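Local coordinates for fuculose-1-phosphate aldolase (Thermus thermophilus, PDB 2FK5), which is a class II aldolase of the AraD-like clan, an alpha/beta protein built around a mixed beta-sheet and assembled from several copies of one chain, at residues 29-34 against 164-169; 112-117 against 173-178. All blocks are in the same frame, centred on the assembly; numbering follows the deposited sequence.

Both contacts use the long helix 162-191, and the centres of the contacts lie about 18 Å apart. In contact 1 an early part of this helix, 164-169, packs on strand 28-32, an inner strand of the sheet. All its touching residues are buried, and the chemistry is almost purely apolar. In contact 2 a later part of the helix, 173-178, receives the end of the short helix 109-114. That contact is mostly buried too, but Tyr114 is exposed, and Thr175 adds a hydroxyl that is bonded within its own helix. Neither contact has a hydrogen bond between its segments. Contact 1 joins helix to sheet; contact 2 joins helix to helix end.

Contact 1 (29-34 against 164-169); sequences FSVRTK and EALLEA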
loop_
_atom_site.group_PDB
_atom_site.type_symbol
_atom_site.label_atom_id
_atom_site.label_comp_id
_atom_site.label_asym_id
_atom_site.label_seq_id
_atom_site.Cartn_x
_atom_site.Cartn_y
_atom_site.Cartn_z
ATOM N N PHE A 29 -20.901 2.253 4.097
ATOM C CA PHE A 29 -20.888 3.360 5.031
ATOM C C PHE A 29 -21.611 4.548 4.469
ATOM O O PHE A 29 -21.774 4.671 3.258
ATOM C CB PHE A 29 -19.466 3.738 5.465
ATOM C CG PHE A 29 -18.408 3.418 4.460
ATOM C CD1 PHE A 29 -17.873 4.416 3.649
ATOM C CD2 PHE A 29 -17.908 2.123 4.357
ATOM C CE1 PHE A 29 -16.848 4.119 2.748
ATOM C CE2 PHE A 29 -16.891 1.819 3.463
ATOM C CZ PHE A 29 -16.359 2.819 2.660
ATOM N N SER A 30 -22.045 5.417 5.369
ATOM C CA SER A 30 -22.809 6.590 4.980
ATOM C C SER A 30 -22.635 7.730 5.958
ATOM O O SER A 30 -22.084 7.560 7.056
ATOM C CB SER A 30 -24.288 6.229 4.955
ATOM O OG SER A 30 -24.706 5.877 6.272
ATOM N N VAL A 31 -23.127 8.900 5.549
ATOM C CA VAL A 31 -23.109 10.081 6.394
ATOM C C VAL A 31 -24.476 10.757 6.226
ATOM O O VAL A 31 -25.100 10.660 5.176
ATOM C CB VAL A 31 -22.001 11.094 5.999
ATOM C CG1 VAL A 31 -20.634 10.445 6.145
ATOM C CG2 VAL A 31 -22.218 11.588 4.575
ATOM N N ARG A 32 -24.928 11.411 7.281
ATOM C CA ARG A 32 -26.209 12.117 7.269
ATOM C C ARG A 32 -26.005 13.393 6.459
ATOM O O ARG A 32 -24.959 14.036 6.568
ATOM C CB ARG A 32 -26.598 12.485 8.701
ATOM C CG ARG A 32 -27.976 13.116 8.871
ATOM C CD ARG A 32 -29.072 12.058 8.900
ATOM N NE ARG A 32 -30.313 12.611 9.436
ATOM C CZ ARG A 32 -31.177 13.328 8.729
ATOM N NH1 ARG A 32 -30.942 13.569 7.449
ATOM N NH2 ARG A 32 -32.256 13.834 9.312
ATOM N N THR A 33 -26.991 13.739 5.639
ATOM C CA THR A 33 -26.943 14.958 4.835
ATOM C C THR A 33 -28.264 15.698 5.038
ATOM O O THR A 33 -29.197 15.163 5.641
ATOM C CB THR A 33 -26.810 14.653 3.344
ATOM O OG1 THR A 33 -27.911 13.832 2.928
ATOM C CG2 THR A 33 -25.486 13.939 3.057
ATOM N N LYS A 34 -28.349 16.921 4.531
ATOM C CA LYS A 34 -29.579 17.694 4.663
ATOM C C LYS A 34 -30.749 16.955 4.018
ATOM O O LYS A 34 -31.865 16.975 4.534
ATOM C CB LYS A 34 -29.409 19.077 4.025
ATOM C CG LYS A 34 -28.469 19.992 4.806
ATOM C CD LYS A 34 -28.291 21.344 4.127
ATOM N N GLU A 164 -15.865 14.161 9.515
ATOM C CA GLU A 164 -15.357 13.860 10.848
ATOM C C GLU A 164 -16.199 12.783 11.523
ATOM O O GLU A 164 -15.682 11.955 12.282
ATOM C CB GLU A 164 -15.336 15.125 11.707
ATOM C CG GLU A 164 -14.491 16.243 11.108
ATOM C CD GLU A 164 -14.350 17.438 12.033
ATOM O OE1 GLU A 164 -13.879 18.497 11.565
ATOM O OE2 GLU A 164 -14.703 17.317 13.226
ATOM N N ALA A 165 -17.497 12.796 11.245
ATOM C CA ALA A 165 -18.399 11.804 11.812
ATOM C C ALA A 165 -18.051 10.451 11.215
ATOM O O ALA A 165 -18.029 9.437 11.920
ATOM C CB ALA A 165 -19.855 12.164 11.497
ATOM N N LEU A 166 -17.770 10.433 9.916
ATOM C CA LEU A 166 -17.418 9.187 9.248
ATOM C C LEU A 166 -16.094 8.630 9.781
ATOM O O LEU A 166 -15.969 7.426 10.030
ATOM C CB LEU A 166 -17.323 9.402 7.733
ATOM C CG LEU A 166 -17.076 8.135 6.914
ATOM C CD1 LEU A 166 -18.180 7.115 7.160
ATOM C CD2 LEU A 166 -17.023 8.498 5.443
ATOM N N LEU A 167 -15.103 9.500 9.949
ATOM C CA LEU A 167 -13.807 9.066 10.465
ATOM C C LEU A 167 -13.955 8.585 11.904
ATOM O O LEU A 167 -13.247 7.677 12.349
ATOM C CB LEU A 167 -12.795 10.213 10.392
ATOM C CG LEU A 167 -12.324 10.530 8.969
ATOM C CD1 LEU A 167 -11.525 11.823 8.958
ATOM C CD2 LEU A 167 -11.490 9.370 8.442
ATOM N N GLU A 168 -14.883 9.194 12.628
ATOM C CA GLU A 168 -15.137 8.799 14.004
ATOM C C GLU A 168 -15.737 7.395 14.021
ATOM O O GLU A 168 -15.327 6.546 14.814
ATOM C CB GLU A 168 -16.104 9.785 14.653
ATOM C CG GLU A 168 -16.487 9.452 16.076
ATOM C CD GLU A 168 -17.602 10.348 16.583
ATOM O OE1 GLU A 168 -17.906 10.299 17.789
ATOM O OE2 GLU A 168 -18.178 11.097 15.770
ATOM N N ALA A 169 -16.714 7.156 13.148
ATOM C CA ALA A 169 -17.374 5.845 13.044
ATOM C C ALA A 169 -16.352 4.773 12.663
ATOM O O ALA A 169 -16.326 3.679 13.228
ATOM C CB ALA A 169 -18.479 5.908 11.995
#
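The Phe29 ring is the flat group that Leu166 CD1 meets, obliquely. The nearest approach is to the ring's stem: Leu166 CD1 lies 4.0 Å from Phe29 CB. The Phe29 side chain also packs on Leu49 and Val87. The same leucine methyl sits 3.9 Å from Ser30 O, a van der Waals distance. The other branch, CD2, turns to Val31 and comes 4.2 Å from its CG1. Val31 CG1 lies 3.8 Å from Leu166 CB. The side chains of Val31 and Leu166 are roughly perpendicular. Leu166 CG stands anti to its own backbone N (chi1 -175°), and from there the two methyls fork over neighbouring parts of the strand.

Phe29 and Val31 point toward helix 162-191, while Ser30 between them points away. Ser30 OG bonds to Tyr78 and His74. Phe9 of helix 3-18 touches both Val31 and Leu166 and adds to the apolar cluster. This is the helix-on-sheet packing of an alpha/beta fold: the axes of strand 29-32 and helix 164-169 approach to 8.5 Å, at 140°. No hydrogen bond joins the two segments. Between them the hold is dispersion and buried hydrocarbon, without directional bonds.

Contact 2 (112-117 against 173-178); sequences QHYLKE and MTTLEE
This is a small apolar contact between the end of helix 109-114 and the middle of helix 162-191. Leu115 carries most of it. Its CD1 methyl lies 3.5 Å from Leu176 CA and 3.7 Å from Leu176 N, so it rests on the helix backbone itself. It also touches the base of the Leu176 side chain, with 3.9 Å from Leu115 CD1 to Leu176 CB. Beside it comes Thr175, whose CG2 is 3.8 Å from Leu115 CD1. The Leu115 and Thr175 side chains run alongside one another, pointing opposite ways.

The methyl and hydroxyl of Thr175 have separate tasks. CG2 stands anti to the backbone N and faces the leucine. OG1 is set beside that N (chi1 -69°) and bonds to Gly171 O, one helical turn back. This is a common way for a threonine hydroxyl to be satisfied inside a helix.

In the fold, helix 109-114 links strands 103-104 and 118-121 at one margin of the mixed sheet. Helix 162-191 packs on that sheet: Met173 and Leu176 both touch Ala153 of strand 152-157. Leu172 of the same helix also touches Leu115 and Tyr114. Lys116 then leaves helical geometry with positive phi (71°), and the chain turns toward strand 118-121.

Tyr114 lies on the solvent side. Its CD2 approaches Thr175 OG1 obliquely at 4.4 Å, with no bond. His113 ND1 lies 3.6 Å above one face of the Tyr114 ring, displaced from the ring centre, while Tyr114 CE1 lies in the plane of the imidazole at its edge. Within 173-178, Glu178 forms a salt bridge with Arg92 of a neighbouring subunit.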
loop_
_atom_site.group_PDB
_atom_site.type_symbol
_atom_site.label_atom_id
_atom_site.label_comp_id
_atom_site.label_asym_id
_atom_site.label_seq_id
_atom_site.Cartn_x
_atom_site.Cartn_y
_atom_site.Cartn_z
ATOM N N GLN A 112 -12.859 0.263 26.292
ATOM C CA GLN A 112 -13.778 0.587 27.375
ATOM C C GLN A 112 -14.235 2.035 27.278
ATOM O O GLN A 112 -15.387 2.348 27.565
ATOM C CB GLN A 112 -13.125 0.342 28.734
ATOM C CG GLN A 112 -12.669 -1.086 28.932
ATOM C CD GLN A 112 -12.143 -1.343 30.318
ATOM O OE1 GLN A 112 -11.585 -0.450 30.956
ATOM N NE2 GLN A 112 -12.298 -2.576 30.790
ATOM N N HIS A 113 -13.334 2.913 26.856
ATOM C CA HIS A 113 -13.669 4.323 26.745
ATOM C C HIS A 113 -14.589 4.675 25.581
ATOM O O HIS A 113 -15.587 5.372 25.768
ATOM C CB HIS A 113 -12.394 5.163 26.654
ATOM C CG HIS A 113 -12.655 6.630 26.507
ATOM N ND1 HIS A 113 -12.749 7.250 25.278
ATOM C CD2 HIS A 113 -12.886 7.590 27.432
ATOM C CE1 HIS A 113 -13.028 8.529 25.455
ATOM N NE2 HIS A 113 -13.116 8.762 26.753
ATOM N N TYR A 114 -14.261 4.191 24.386
ATOM C CA TYR A 114 -15.051 4.493 23.194
ATOM C C TYR A 114 -16.285 3.628 22.971
ATOM O O TYR A 114 -17.298 4.108 22.468
ATOM C CB TYR A 114 -14.177 4.405 21.943
ATOM C CG TYR A 114 -13.183 5.530 21.789
ATOM C CD1 TYR A 114 -13.602 6.862 21.766
ATOM C CD2 TYR A 114 -11.822 5.267 21.650
ATOM C CE1 TYR A 114 -12.686 7.903 21.609
ATOM C CE2 TYR A 114 -10.900 6.298 21.490
ATOM C CZ TYR A 114 -11.337 7.611 21.470
ATOM O OH TYR A 114 -10.423 8.629 21.319
ATOM N N LEU A 115 -16.199 2.355 23.332
ATOM C CA LEU A 115 -17.311 1.440 23.110
ATOM C C LEU A 115 -18.127 1.147 24.349
ATOM O O LEU A 115 -19.356 1.041 24.272
ATOM C CB LEU A 115 -16.791 0.124 22.531
ATOM C CG LEU A 115 -16.017 0.288 21.221
ATOM C CD1 LEU A 115 -15.350 -1.011 20.827
ATOM C CD2 LEU A 115 -16.976 0.747 20.137
ATOM N N LYS A 116 -17.438 1.014 25.481
ATOM C CA LYS A 116 -18.079 0.710 26.757
ATOM C C LYS A 116 -18.571 -0.737 26.741
ATOM O O LYS A 116 -17.980 -1.618 27.363
ATOM C CB LYS A 116 -19.248 1.673 27.002
ATOM C CG LYS A 116 -18.808 3.122 27.171
ATOM C CD LYS A 116 -19.992 4.065 27.309
ATOM C CE LYS A 116 -19.525 5.510 27.409
ATOM N NZ LYS A 116 -20.647 6.483 27.520
ATOM N N GLU A 117 -19.658 -0.974 26.020
ATOM C CA GLU A 117 -20.216 -2.307 25.910
ATOM C C GLU A 117 -20.844 -2.419 24.524
ATOM O O GLU A 117 -21.522 -1.505 24.071
ATOM C CB GLU A 117 -21.273 -2.517 26.991
ATOM C CG GLU A 117 -21.796 -3.932 27.080
ATOM C CD GLU A 117 -22.855 -4.081 28.158
ATOM O OE1 GLU A 117 -24.020 -3.697 27.909
ATOM O OE2 GLU A 117 -22.512 -4.576 29.253
ATOM N N MET A 173 -15.068 1.377 14.672
ATOM C CA MET A 173 -15.093 0.047 14.072
ATOM C C MET A 173 -13.736 -0.633 14.259
ATOM O O MET A 173 -13.678 -1.816 14.601
ATOM C CB MET A 173 -15.448 0.135 12.590
ATOM C CG MET A 173 -15.610 -1.223 11.896
ATOM S SD MET A 173 -16.908 -2.261 12.636
ATOM C CE MET A 173 -18.377 -1.347 12.156
ATOM N N THR A 174 -12.647 0.110 14.051
ATOM C CA THR A 174 -11.317 -0.478 14.216
ATOM C C THR A 174 -11.065 -0.788 15.679
ATOM O O THR A 174 -10.441 -1.800 16.000
ATOM C CB THR A 174 -10.175 0.436 13.667
ATOM O OG1 THR A 174 -10.159 1.687 14.358
ATOM C CG2 THR A 174 -10.371 0.691 12.186
ATOM N N THR A 175 -11.556 0.076 16.567
ATOM C CA THR A 175 -11.403 -0.134 18.006
ATOM C C THR A 175 -12.140 -1.416 18.403
ATOM O O THR A 175 -11.658 -2.183 19.243
ATOM C CB THR A 175 -11.979 1.052 18.804
ATOM O OG1 THR A 175 -11.152 2.202 18.600
ATOM C CG2 THR A 175 -12.038 0.729 20.292
ATOM N N LEU A 176 -13.307 -1.640 17.799
ATOM C CA LEU A 176 -14.087 -2.841 18.074
ATOM C C LEU A 176 -13.340 -4.126 17.708
ATOM O O LEU A 176 -13.288 -5.056 18.509
ATOM C CB LEU A 176 -15.422 -2.812 17.322
ATOM C CG LEU A 176 -16.213 -4.132 17.320
ATOM C CD1 LEU A 176 -16.316 -4.697 18.727
ATOM C CD2 LEU A 176 -17.596 -3.894 16.747
ATOM N N GLU A 177 -12.765 -4.199 16.508
ATOM C CA GLU A 177 -12.057 -5.430 16.137
ATOM C C GLU A 177 -10.784 -5.598 16.960
ATOM O O GLU A 177 -10.433 -6.713 17.326
ATOM C CB GLU A 177 -11.744 -5.469 14.634
ATOM C CG GLU A 177 -10.899 -6.692 14.183
ATOM C CD GLU A 177 -11.623 -8.054 14.277
ATOM O OE1 GLU A 177 -11.074 -9.056 13.767
ATOM O OE2 GLU A 177 -12.724 -8.142 14.854
ATOM N N GLU A 178 -10.101 -4.496 17.272
ATOM C CA GLU A 178 -8.895 -4.575 18.100
ATOM C C GLU A 178 -9.265 -5.099 19.501
ATOM O O GLU A 178 -8.562 -5.936 20.062
ATOM C CB GLU A 178 -8.231 -3.198 18.212
ATOM C CG GLU A 178 -7.885 -2.600 16.856
ATOM C CD GLU A 178 -7.303 -1.205 16.952
ATOM O OE1 GLU A 178 -7.749 -0.428 17.823
ATOM O OE2 GLU A 178 -6.410 -0.880 16.142
#